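Local coordinates for ADP-dependent (S)-NAD(P)H-hydrate dehydratase (Enterococcus faecalis, PDB 2R3B), which probably catalyses the ADP-dependent dehydration of the S-form of hydrated NADH and NADPH, repairing these damaged cofactors in a ribokinase-like fold, at residues L121-T126 with A150-S155; A190-Q195 with T211-G216; M228-T233 with D273-P278; G239-F244 with E253-A258. All coordinates share one frame; numbering follows the deposited sequence. Where two conformers were deposited one is given.

The four contacts lie in one ribokinase-like domain. Contact 1 holds Gly122, predicted to bind the hydrate. Contact 3 sets loop against loop and leads into Gly234 and Asp235, predicted to bind AMP and the hydrate. The centres of contacts 1 and 3 are about 24 Å apart. Contact 4 joins the two helices that run between the loops of contact 3; the two centres are about 19 Å apart. Contact 2 lies toward the end of the sheet that carries strands 21-22 and 219-220, about 28 Å from contact 3, centre to centre. Contacts 2 and 4 touch directly, with Ile212 CD1 3.4 Å from Ala256 CA.

Contact 1: residues L121-T126 with A150-S155; sequences LGLDAT and AITLFS
Leu121 and Ala150 open a small apolar contact between the loop after strand 114-117 and helix 149-156, in the alpha/beta layers of the ribokinase-like fold. Leu121 extends CG anti to its backbone N (chi1 -179°). Its branch CD2 thereby reaches the helix, where it lies 4.2 Å from Ala150 CB. The same methyl also nears Leu153 CD1.

Gly122 is predicted to bind the (6S)-NADPHX substrate. Its positive phi of 77° suits glycine. Its carbonyl O lies 3.8 Å from Leu153 CD1 and accepts a hydrogen bond from Ser149, so helix 149-156 meets this carbonyl with the Ser149 hydroxyl and, one turn on, with the Leu153 methyl.

Leu123 takes over on the more exposed side. CG turns beside the backbone N, and CD2 comes closer to the helix than the CB direction alone suggests. There it meets two residues at once, Thr152 and Leu153, crossing both side chains at a slant. The CG2 methyl of Thr152 is 4.0 Å away from Leu123 CD2. Asp124 then caps the start of helix 125-137, where OD1 accepts a hydrogen bond from Ala127 N. Leu153 also packs on Ala127, Gln128 and Leu131 of that helix. The tightest apolar approach between the segments joins Leu123 CD2 and Leu153 CD2, 3.7 Å apart.

Contact 2: residues A190-Q195 with T211-G216; sequences ANNQRQ and TIFHAG. With EDO (1,2-ethanediol), chain O.
Asn192 and Phe213 make the main apolar contact here, a CH-pi interaction between helix 189-199 and strand 211-213. Asn192 CB sits over one face of the phenyl ring. It is 3.8 Å from the ring centroid and 23° off the ring normal. The nearest ring atom is CZ, 3.5 Å from Asn192 CB, so the approach is shifted toward the rim. Phe213 carries CG anti to its carbonyl carbon (chi1 -63°), and its ring extends toward the helix. The Asn192 amide plane stands steeply against the ring. Its OD1 accepts a hydrogen bond from Trp176 NE1, which helps fix the amide.

The end of Gln193 lies at the edge of the same ring, its side chain crossing that of Phe213 at a slant. Its chain leaves with CG anti to the backbone N and bends at chi2, bringing the end group near the strand.

Polar contacts inside the segments are few. Arg194 NH1 donates to Asn191 OD1 over 2.9 Å, a bond within the helix. A 1,2-ethanediol molecule, probably from the crystallisation liquor, accepts a hydrogen bond from Ala215 N through O2 at 3.0 Å. It also bonds to Glu165 O.

The contact packs helix 189-199 on one side of the sheet, as part of the layered alpha/beta, ribokinase-like fold. Strand 211-213 pairs with strands 202-205 and 219-220, while Ile212 packs on Ile252, Ala256 and Val259 of helix 252-269.

Contact 3: residues M228-T233 with D273-P278; sequences MATGGT and DYVVLP
The loop leading into helix 233-247 lies beside the predicted nucleotide and hydrate site, since Gly234 and Asp235 follow directly. Here it packs against residues 273-278, the loop before helix 278-292. Pro278 is the main wedge. Its ring fits against a type II beta turn from Thr230 to Thr233, and CG comes to 3.4 Å from Thr233 N. The same carbon lies 3.6 Å from Gly231 O. Gly232, with phi 110°, is a position where the backbone itself calls for glycine. Pro278 CG lies 3.5 Å from Gly232 C.

Thr230 fills the middle. Its CG2 stands between the backbone N and the carbonyl carbon (chi1 -175° for OG1), which turns the methyl toward Val276 O and Pro278 CD. The CB of Thr230 also packs on Val275 CG2 at 3.8 Å, the side chains crossing at about a right angle. Met228, modelled as selenomethionine, sets CG against Val276 CB.

Thr233 braces the 228-233 loop from within. Its OG1 donates to the Met228 carbonyl O at 2.6 Å. A water bridges the two loops, donating to both Thr233 OG1 (2.7 Å) and Val276 O (2.8 Å).

Met228 and Val276 both pack on helices 252-269 and 278-292, and a second subunit covers Tyr274, Val275 and Leu277.

Contact 4: residues G239-F244 with E253-A258; sequences GIIAGF and ETIAGA
Phe244 and Ala258 form the centre of this contact between helices 233-247 and 252-269. Phe244 has an unusual chi1 of -91°, away from the common staggered values. This lays its ring over Ala258, whose CB makes a CH-pi contact at 4.2 Å from the centroid. Ring atom CD2 is 3.6 Å from Ala258 N. Gly257 has no side chain, and its carbonyl carbon comes near Phe244 CE2.

Ala258 CB also receives the isoleucines. Ile240 reaches it with CG2, which stands anti to the backbone N, at 3.8 Å. Ile241 uses its other branch. With CG1 beside the backbone N (chi1 -68°), that atom lies 3.7 Å from Ala258 CB. Its CG2 instead faces Ile255 CG2.

Thr254 turns its methyl to the contact, CG2 lying 3.7 Å from Phe244 CB. Its OG1 hydrogen-bonds to Lys249 O, just before this helix.

The helix segments run at 140° to each other, with axes 8.7 Å apart at closest approach. Ile241 and Ile255 also touch strand 167-170, so this is a roughly antiparallel, buried helix pair packed on the sheet of an alpha/beta, ribokinase-like fold.

Contact 1: residues L121-T126 with A150-S155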
loop_
_atom_site.group_PDB
_atom_site.type_symbol
_atom_site.label_atom_id
_atom_site.label_comp_id
_atom_site.label_asym_id
_atom_site.label_seq_id
_atom_site.Cartn_x
_atom_site.Cartn_y
_atom_site.Cartn_z
ATOM N N LEU B 121 16.596 -11.962 9.987
ATOM C CA LEU B 121 17.408 -12.934 9.241
ATOM C C LEU B 121 17.142 -14.358 9.691
ATOM O O LEU B 121 17.297 -15.319 8.909
ATOM C CB LEU B 121 18.897 -12.609 9.391
ATOM C CG LEU B 121 19.895 -13.499 8.665
ATOM C CD1 LEU B 121 19.880 -13.348 7.146
ATOM C CD2 LEU B 121 21.278 -13.202 9.274
ATOM N N GLY B 122 16.769 -14.525 10.946
ATOM C CA GLY B 122 16.566 -15.878 11.469
ATOM C C GLY B 122 17.886 -16.576 11.764
ATOM O O GLY B 122 18.944 -15.944 11.809
ATOM N N LEU B 123 17.817 -17.896 11.946
ATOM C CA LEU B 123 18.936 -18.650 12.512
ATOM C C LEU B 123 19.262 -19.893 11.697
ATOM O O LEU B 123 20.149 -20.653 12.077
ATOM C CB LEU B 123 18.588 -19.062 13.940
ATOM C CG LEU B 123 18.410 -17.925 14.951
ATOM C CD1 LEU B 123 17.708 -18.430 16.203
ATOM C CD2 LEU B 123 19.739 -17.207 15.312
ATOM N N ASP B 124 18.584 -20.087 10.565
ATOM C CA ASP B 124 18.714 -21.349 9.829
ATOM C C ASP B 124 19.977 -21.385 8.976
ATOM O O ASP B 124 20.783 -20.469 9.019
ATOM C CB ASP B 124 17.443 -21.654 9.016
ATOM C CG ASP B 124 17.305 -20.816 7.762
ATOM O OD1 ASP B 124 18.251 -20.108 7.334
ATOM O OD2 ASP B 124 16.200 -20.887 7.173
ATOM N N ALA B 125 20.149 -22.462 8.202
ATOM C CA ALA B 125 21.408 -22.720 7.509
ATOM C C ALA B 125 21.680 -21.678 6.450
ATOM O O ALA B 125 22.839 -21.348 6.172
ATOM C CB ALA B 125 21.366 -24.116 6.865
ATOM N N THR B 126 20.618 -21.190 5.818
ATOM C CA THR B 126 20.789 -20.139 4.824
ATOM C C THR B 126 21.290 -18.870 5.480
ATOM O O THR B 126 22.170 -18.218 4.944
ATOM C CB THR B 126 19.481 -19.846 4.088
ATOM O OG1 THR B 126 19.092 -21.010 3.343
ATOM C CG2 THR B 126 19.654 -18.651 3.124
ATOM N N ALA B 150 21.830 -11.969 13.642
ATOM C CA ALA B 150 23.168 -12.028 13.098
ATOM C C ALA B 150 24.187 -11.927 14.265
ATOM O O ALA B 150 25.270 -12.496 14.196
ATOM C CB ALA B 150 23.403 -10.937 12.036
ATOM N N ILE B 151 23.814 -11.255 15.347
ATOM C CA ILE B 151 24.690 -11.192 16.533
ATOM C C ILE B 151 24.759 -12.587 17.184
ATOM O O ILE B 151 25.842 -13.084 17.522
ATOM C CB ILE B 151 24.191 -10.177 17.576
ATOM C CG1 ILE B 151 24.091 -8.775 16.965
ATOM C CG2 ILE B 151 25.166 -10.123 18.806
ATOM C CD1 ILE B 151 23.446 -7.744 17.862
ATOM N N THR B 152 23.605 -13.209 17.340
ATOM C CA THR B 152 23.524 -14.560 17.879
ATOM C C THR B 152 24.317 -15.548 17.044
ATOM O O THR B 152 25.082 -16.354 17.589
ATOM C CB THR B 152 22.084 -15.009 17.992
ATOM O OG1 THR B 152 21.389 -14.134 18.877
ATOM C CG2 THR B 152 21.972 -16.451 18.532
ATOM N N LEU B 153 24.149 -15.515 15.724
ATOM C CA LEU B 153 24.937 -16.396 14.838
ATOM C C LEU B 153 26.428 -16.093 14.900
ATOM O O LEU B 153 27.278 -17.006 14.820
ATOM C CB LEU B 153 24.459 -16.257 13.393
ATOM C CG LEU B 153 23.051 -16.789 13.098
ATOM C CD1 LEU B 153 22.695 -16.575 11.620
ATOM C CD2 LEU B 153 22.857 -18.258 13.518
ATOM N N PHE B 154 26.764 -14.809 15.007
ATOM C CA PHE B 154 28.151 -14.385 15.096
ATOM C C PHE B 154 28.798 -14.995 16.339
ATOM O O PHE B 154 29.909 -15.510 16.274
ATOM C CB PHE B 154 28.307 -12.862 15.110
ATOM C CG PHE B 154 29.732 -12.422 15.251
ATOM C CD1 PHE B 154 30.294 -12.230 16.523
ATOM C CD2 PHE B 154 30.543 -12.249 14.138
ATOM C CE1 PHE B 154 31.636 -11.870 16.660
ATOM C CE2 PHE B 154 31.892 -11.876 14.283
ATOM C CZ PHE B 154 32.436 -11.686 15.529
ATOM N N SER B 155 28.075 -14.939 17.446
ATOM C CA SER B 155 28.592 -15.410 18.723
ATOM C C SER B 155 28.678 -16.939 18.763
ATOM O O SER B 155 29.629 -17.499 19.311
ATOM C CB SER B 155 27.742 -14.883 19.871
ATOM O OG SER B 155 26.541 -15.615 20.018
#

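Contact 2: residues A190-Q195 with T211-G216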
loop_
_atom_site.group_PDB
_atom_site.type_symbol
_atom_site.label_atom_id
_atom_site.label_comp_id
_atom_site.label_asym_id
_atom_site.label_seq_id
_atom_site.Cartn_x
_atom_site.Cartn_y
_atom_site.Cartn_z
ATOM N N ALA B 190 32.006 -0.298 33.255
ATOM C CA ALA B 190 33.400 -0.746 33.153
ATOM C C ALA B 190 33.534 -2.070 32.417
ATOM O O ALA B 190 34.415 -2.229 31.568
ATOM C CB ALA B 190 33.995 -0.886 34.554
ATOM N N ASN B 191 32.677 -3.024 32.765
ATOM C CA ASN B 191 32.688 -4.353 32.132
ATOM C C ASN B 191 32.274 -4.270 30.666
ATOM O O ASN B 191 32.928 -4.850 29.800
ATOM C CB ASN B 191 31.750 -5.316 32.853
ATOM C CG ASN B 191 32.280 -5.749 34.222
ATOM O OD1 ASN B 191 33.459 -5.604 34.508
ATOM N ND2 ASN B 191 31.395 -6.269 35.067
ATOM N N ASN B 192 31.200 -3.527 30.397
ATOM C CA ASN B 192 30.761 -3.276 29.017
ATOM C C ASN B 192 31.874 -2.677 28.191
ATOM O O ASN B 192 32.161 -3.132 27.093
ATOM C CB ASN B 192 29.528 -2.348 28.971
ATOM C CG ASN B 192 28.254 -3.011 29.468
ATOM O OD1 ASN B 192 28.154 -4.238 29.581
ATOM N ND2 ASN B 192 27.260 -2.185 29.767
ATOM N N GLN B 193 32.547 -1.672 28.719
ATOM C CA GLN B 193 33.647 -1.044 27.987
ATOM C C GLN B 193 34.809 -2.001 27.724
ATOM O O GLN B 193 35.433 -1.991 26.646
ATOM C CB GLN B 193 34.147 0.184 28.743
ATOM C CG GLN B 193 35.202 0.971 28.014
ATOM C CD GLN B 193 34.664 1.697 26.809
ATOM O OE1 GLN B 193 34.885 1.291 25.660
ATOM N NE2 GLN B 193 33.952 2.766 27.055
ATOM N N ARG B 194 35.122 -2.821 28.709
ATOM C CA ARG B 194 36.217 -3.771 28.557
ATOM C C ARG B 194 35.909 -4.767 27.439
ATOM O O ARG B 194 36.791 -5.165 26.672
ATOM C CB ARG B 194 36.414 -4.515 29.866
ATOM C CG ARG B 194 37.649 -5.406 29.883
ATOM C CD ARG B 194 38.004 -5.871 31.305
ATOM N NE ARG B 194 37.971 -4.764 32.267
ATOM C CZ ARG B 194 37.067 -4.611 33.234
ATOM N NH1 ARG B 194 36.098 -5.499 33.414
ATOM N NH2 ARG B 194 37.132 -3.552 34.035
ATOM N N GLN B 195 34.653 -5.176 27.360
ATOM C CA GLN B 195 34.256 -6.185 26.382
ATOM C C GLN B 195 34.128 -5.544 24.996
ATOM O O GLN B 195 34.440 -6.176 23.982
ATOM C CB GLN B 195 32.984 -6.901 26.820
ATOM C CG GLN B 195 33.156 -7.838 27.996
ATOM C CD GLN B 195 34.277 -8.817 27.768
ATOM O OE1 GLN B 195 34.292 -9.537 26.765
ATOM N NE2 GLN B 195 35.253 -8.824 28.675
ATOM N N THR B 211 23.157 2.952 25.272
ATOM C CA THR B 211 24.525 3.369 25.522
ATOM C C THR B 211 25.400 2.880 24.398
ATOM O O THR B 211 25.285 1.723 23.964
ATOM C CB THR B 211 25.055 2.814 26.868
ATOM O OG1 THR B 211 24.072 3.035 27.896
ATOM C CG2 THR B 211 26.376 3.514 27.274
ATOM N N ILE B 212 26.255 3.760 23.902
ATOM C CA ILE B 212 27.172 3.412 22.818
ATOM C C ILE B 212 28.611 3.379 23.330
ATOM O O ILE B 212 29.150 4.413 23.763
ATOM C CB ILE B 212 27.051 4.380 21.624
ATOM C CG1 ILE B 212 25.587 4.524 21.180
ATOM C CG2 ILE B 212 27.959 3.950 20.456
ATOM C CD1 ILE B 212 25.370 5.690 20.285
ATOM N N PHE B 213 29.204 2.193 23.264
ATOM C CA PHE B 213 30.608 1.955 23.635
ATOM C C PHE B 213 31.471 1.896 22.389
ATOM O O PHE B 213 31.134 1.246 21.406
ATOM C CB PHE B 213 30.736 0.659 24.431
ATOM C CG PHE B 213 30.003 0.712 25.726
ATOM C CD1 PHE B 213 30.586 1.334 26.819
ATOM C CD2 PHE B 213 28.714 0.227 25.850
ATOM C CE1 PHE B 213 29.889 1.427 28.016
ATOM C CE2 PHE B 213 28.024 0.318 27.044
ATOM C CZ PHE B 213 28.619 0.929 28.128
ATOM N N HIS B 214 32.625 2.535 22.463
ATOM C CA HIS B 214 33.558 2.589 21.353
ATOM C C HIS B 214 34.937 2.994 21.917
ATOM O O HIS B 214 35.153 2.957 23.132
ATOM C CB HIS B 214 33.050 3.617 20.350
ATOM C CG HIS B 214 32.975 5.006 20.902
ATOM N ND1 HIS B 214 33.778 6.028 20.438
ATOM C CD2 HIS B 214 32.197 5.546 21.868
ATOM C CE1 HIS B 214 33.501 7.136 21.100
ATOM N NE2 HIS B 214 32.543 6.875 21.971
ATOM N N ALA B 215 35.855 3.357 21.028
ATOM C CA ALA B 215 37.236 3.676 21.433
ATOM C C ALA B 215 37.361 4.942 22.272
ATOM O O ALA B 215 38.349 5.103 22.986
ATOM C CB ALA B 215 38.145 3.734 20.218
ATOM N N GLY B 216 36.350 5.799 22.228
ATOM C CA GLY B 216 36.286 7.059 22.977
ATOM C C GLY B 216 35.360 6.992 24.170
ATOM O O GLY B 216 35.025 5.899 24.620
HETATM C C1 EDO O . 35.666 0.766 17.116
HETATM O O1 EDO O . 36.223 1.535 16.048
HETATM C C2 EDO O . 34.977 1.699 18.096
HETATM O O2 EDO O . 35.679 2.962 18.045
#

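Contact 3: residues M228-T233 with D273-P278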
loop_
_atom_site.group_PDB
_atom_site.type_symbol
_atom_site.label_atom_id
_atom_site.label_comp_id
_atom_site.label_asym_id
_atom_site.label_seq_id
_atom_site.Cartn_x
_atom_site.Cartn_y
_atom_site.Cartn_z
HETATM N N MSE B 228 7.433 2.652 22.286
HETATM C CA MSE B 228 8.271 2.143 21.202
HETATM C C MSE B 228 8.584 0.662 21.377
HETATM O O MSE B 228 9.293 0.075 20.577
HETATM C CB MSE B 228 9.578 2.946 21.159
HETATM C CG MSE B 228 9.399 4.402 20.810
HETATM SE SE MSE B 228 11.033 5.435 21.158
HETATM C CE MSE B 228 12.101 4.601 19.749
ATOM N N ALA B 229 8.068 0.049 22.447
ATOM C CA ALA B 229 8.354 -1.356 22.765
ATOM C C ALA B 229 7.432 -2.251 21.927
ATOM O O ALA B 229 6.514 -2.907 22.442
ATOM C CB ALA B 229 8.150 -1.618 24.249
ATOM N N THR B 230 7.690 -2.268 20.630
ATOM C CA THR B 230 6.847 -2.993 19.718
ATOM C C THR B 230 7.733 -3.540 18.602
ATOM O O THR B 230 8.810 -3.002 18.317
ATOM C CB THR B 230 5.700 -2.113 19.154
ATOM O OG1 THR B 230 4.832 -2.932 18.355
ATOM C CG2 THR B 230 6.204 -0.958 18.305
ATOM N N GLY B 231 7.309 -4.638 17.996
ATOM C CA GLY B 231 8.134 -5.253 16.942
ATOM C C GLY B 231 8.418 -4.300 15.809
ATOM O O GLY B 231 7.496 -3.699 15.262
ATOM N N GLY B 232 9.697 -4.184 15.431
ATOM C CA GLY B 232 10.116 -3.342 14.312
ATOM C C GLY B 232 10.891 -2.108 14.737
ATOM O O GLY B 232 11.546 -1.479 13.925
ATOM N N THR B 233 10.765 -1.721 16.008
ATOM C CA THR B 233 11.512 -0.542 16.498
ATOM C C THR B 233 13.002 -0.710 16.290
ATOM O O THR B 233 13.674 0.198 15.842
ATOM C CB THR B 233 11.173 -0.255 17.954
ATOM O OG1 THR B 233 9.787 0.101 18.017
ATOM C CG2 THR B 233 12.019 0.898 18.490
ATOM N N ASP B 273 0.454 9.055 20.592
ATOM C CA ASP B 273 0.234 7.654 20.168
ATOM C C ASP B 273 0.586 6.700 21.303
ATOM O O ASP B 273 1.701 6.696 21.789
ATOM C CB ASP B 273 1.140 7.291 18.976
ATOM C CG ASP B 273 0.809 8.027 17.695
ATOM O OD1 ASP B 273 -0.054 8.947 17.712
ATOM O OD2 ASP B 273 1.432 7.675 16.634
ATOM N N TYR B 274 -0.368 5.867 21.732
ATOM C CA TYR B 274 -0.122 4.930 22.835
ATOM C C TYR B 274 1.010 3.943 22.488
ATOM O O TYR B 274 1.913 3.717 23.294
ATOM C CB TYR B 274 -1.405 4.204 23.144
ATOM C CG TYR B 274 -1.349 3.310 24.343
ATOM C CD1 TYR B 274 -1.391 3.845 25.624
ATOM C CD2 TYR B 274 -1.247 1.940 24.210
ATOM C CE1 TYR B 274 -1.320 3.037 26.751
ATOM C CE2 TYR B 274 -1.212 1.107 25.326
ATOM C CZ TYR B 274 -1.253 1.679 26.616
ATOM O OH TYR B 274 -1.196 0.848 27.712
ATOM N N VAL B 275 0.957 3.378 21.277
ATOM C CA VAL B 275 2.061 2.624 20.694
ATOM C C VAL B 275 2.495 3.405 19.457
ATOM O O VAL B 275 1.640 3.944 18.697
ATOM C CB VAL B 275 1.701 1.160 20.353
ATOM C CG1 VAL B 275 0.696 1.104 19.259
ATOM C CG2 VAL B 275 2.940 0.379 19.951
ATOM N N VAL B 276 3.823 3.479 19.286
ATOM C CA VAL B 276 4.435 4.203 18.189
ATOM C C VAL B 276 4.794 3.176 17.099
ATOM O O VAL B 276 5.687 2.371 17.257
ATOM C CB VAL B 276 5.698 4.933 18.618
ATOM C CG1 VAL B 276 6.340 5.634 17.411
ATOM C CG2 VAL B 276 5.354 5.968 19.765
ATOM N N LEU B 277 4.042 3.190 16.025
ATOM C CA LEU B 277 4.299 2.277 14.902
ATOM C C LEU B 277 5.666 2.605 14.352
ATOM O O LEU B 277 5.940 3.762 14.020
ATOM C CB LEU B 277 3.245 2.450 13.819
ATOM C CG LEU B 277 1.802 2.031 14.075
ATOM C CD1 LEU B 277 0.975 2.350 12.812
ATOM C CD2 LEU B 277 1.675 0.569 14.496
ATOM N N PRO B 278 6.552 1.604 14.262
ATOM C CA PRO B 278 7.920 1.939 13.813
ATOM C C PRO B 278 8.035 2.623 12.461
ATOM O O PRO B 278 8.941 3.460 12.240
ATOM C CB PRO B 278 8.589 0.572 13.773
ATOM C CG PRO B 278 7.924 -0.190 14.790
ATOM C CD PRO B 278 6.464 0.195 14.653
HETATM O O HOH W 1 8.487 2.472 17.715
#

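Contact 4: residues G239-F244 with E253-A258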
loop_
_atom_site.group_PDB
_atom_site.type_symbol
_atom_site.label_atom_id
_atom_site.label_comp_id
_atom_site.label_asym_id
_atom_site.label_seq_id
_atom_site.Cartn_x
_atom_site.Cartn_y
_atom_site.Cartn_z
ATOM N N GLY B 239 18.181 0.535 10.352
ATOM C CA GLY B 239 18.128 1.198 9.072
ATOM C C GLY B 239 18.555 2.654 9.075
ATOM O O GLY B 239 19.183 3.126 8.130
ATOM N N ILE B 240 18.179 3.366 10.122
ATOM C CA ILE B 240 18.631 4.743 10.343
ATOM C C ILE B 240 20.139 4.800 10.529
ATOM O O ILE B 240 20.806 5.687 9.949
ATOM C CB ILE B 240 17.941 5.405 11.550
ATOM C CG1 ILE B 240 16.429 5.469 11.349
ATOM C CG2 ILE B 240 18.463 6.853 11.694
ATOM C CD1 ILE B 240 15.576 5.910 12.560
ATOM N N ILE B 241 20.686 3.881 11.329
ATOM C CA ILE B 241 22.138 3.840 11.534
ATOM C C ILE B 241 22.823 3.645 10.185
ATOM O O ILE B 241 23.762 4.369 9.809
ATOM C CB ILE B 241 22.567 2.759 12.559
ATOM C CG1 ILE B 241 22.068 3.143 13.969
ATOM C CG2 ILE B 241 24.141 2.547 12.513
ATOM C CD1 ILE B 241 22.176 1.973 15.030
ATOM N N ALA B 242 22.329 2.691 9.421
ATOM C CA ALA B 242 22.927 2.416 8.100
ATOM C C ALA B 242 22.887 3.636 7.166
ATOM O O ALA B 242 23.873 3.974 6.520
ATOM C CB ALA B 242 22.227 1.164 7.467
ATOM N N GLY B 243 21.732 4.301 7.072
ATOM C CA GLY B 243 21.575 5.511 6.260
ATOM C C GLY B 243 22.459 6.666 6.732
ATOM O O GLY B 243 22.978 7.424 5.923
ATOM N N PHE B 244 22.628 6.802 8.052
ATOM C CA PHE B 244 23.507 7.823 8.576
ATOM C C PHE B 244 24.959 7.564 8.204
ATOM O O PHE B 244 25.652 8.474 7.742
ATOM C CB PHE B 244 23.350 7.978 10.089
ATOM C CG PHE B 244 22.332 9.009 10.480
ATOM C CD1 PHE B 244 21.065 8.998 9.890
ATOM C CD2 PHE B 244 22.604 9.948 11.457
ATOM C CE1 PHE B 244 20.108 9.964 10.234
ATOM C CE2 PHE B 244 21.638 10.914 11.813
ATOM C CZ PHE B 244 20.394 10.913 11.214
ATOM N N GLU B 253 30.226 9.495 16.368
ATOM C CA GLU B 253 29.215 10.511 16.616
ATOM C C GLU B 253 28.020 10.341 15.664
ATOM O O GLU B 253 26.868 10.629 16.011
ATOM C CB GLU B 253 29.783 11.907 16.425
ATOM C CG GLU B 253 30.598 12.424 17.636
ATOM C CD GLU B 253 32.031 11.886 17.742
ATOM O OE1 GLU B 253 32.546 11.198 16.821
ATOM O OE2 GLU B 253 32.656 12.177 18.788
ATOM N N THR B 254 28.312 9.885 14.451
ATOM C CA THR B 254 27.268 9.671 13.446
ATOM C C THR B 254 26.286 8.615 13.915
ATOM O O THR B 254 25.107 8.774 13.736
ATOM C CB THR B 254 27.899 9.335 12.085
ATOM O OG1 THR B 254 28.563 10.516 11.591
ATOM C CG2 THR B 254 26.847 8.884 11.069
ATOM N N ILE B 255 26.793 7.553 14.520
ATOM C CA ILE B 255 25.974 6.476 15.048
ATOM C C ILE B 255 25.141 7.006 16.215
ATOM O O ILE B 255 23.965 6.731 16.310
ATOM C CB ILE B 255 26.847 5.254 15.471
ATOM C CG1 ILE B 255 27.644 4.701 14.288
ATOM C CG2 ILE B 255 25.965 4.124 16.064
ATOM C CD1 ILE B 255 28.668 3.669 14.646
ATOM N N ALA B 256 25.760 7.782 17.118
ATOM C CA ALA B 256 25.039 8.407 18.197
ATOM C C ALA B 256 23.905 9.316 17.716
ATOM O O ALA B 256 22.837 9.374 18.323
ATOM C CB ALA B 256 26.024 9.191 19.093
ATOM N N GLY B 257 24.135 10.052 16.632
ATOM C CA GLY B 257 23.101 10.907 16.041
ATOM C C GLY B 257 21.872 10.122 15.573
ATOM O O GLY B 257 20.731 10.554 15.773
ATOM N N ALA B 258 22.118 9.013 14.894
ATOM C CA ALA B 258 21.077 8.069 14.492
ATOM C C ALA B 258 20.252 7.563 15.679
ATOM O O ALA B 258 19.013 7.564 15.655
ATOM C CB ALA B 258 21.727 6.867 13.695
#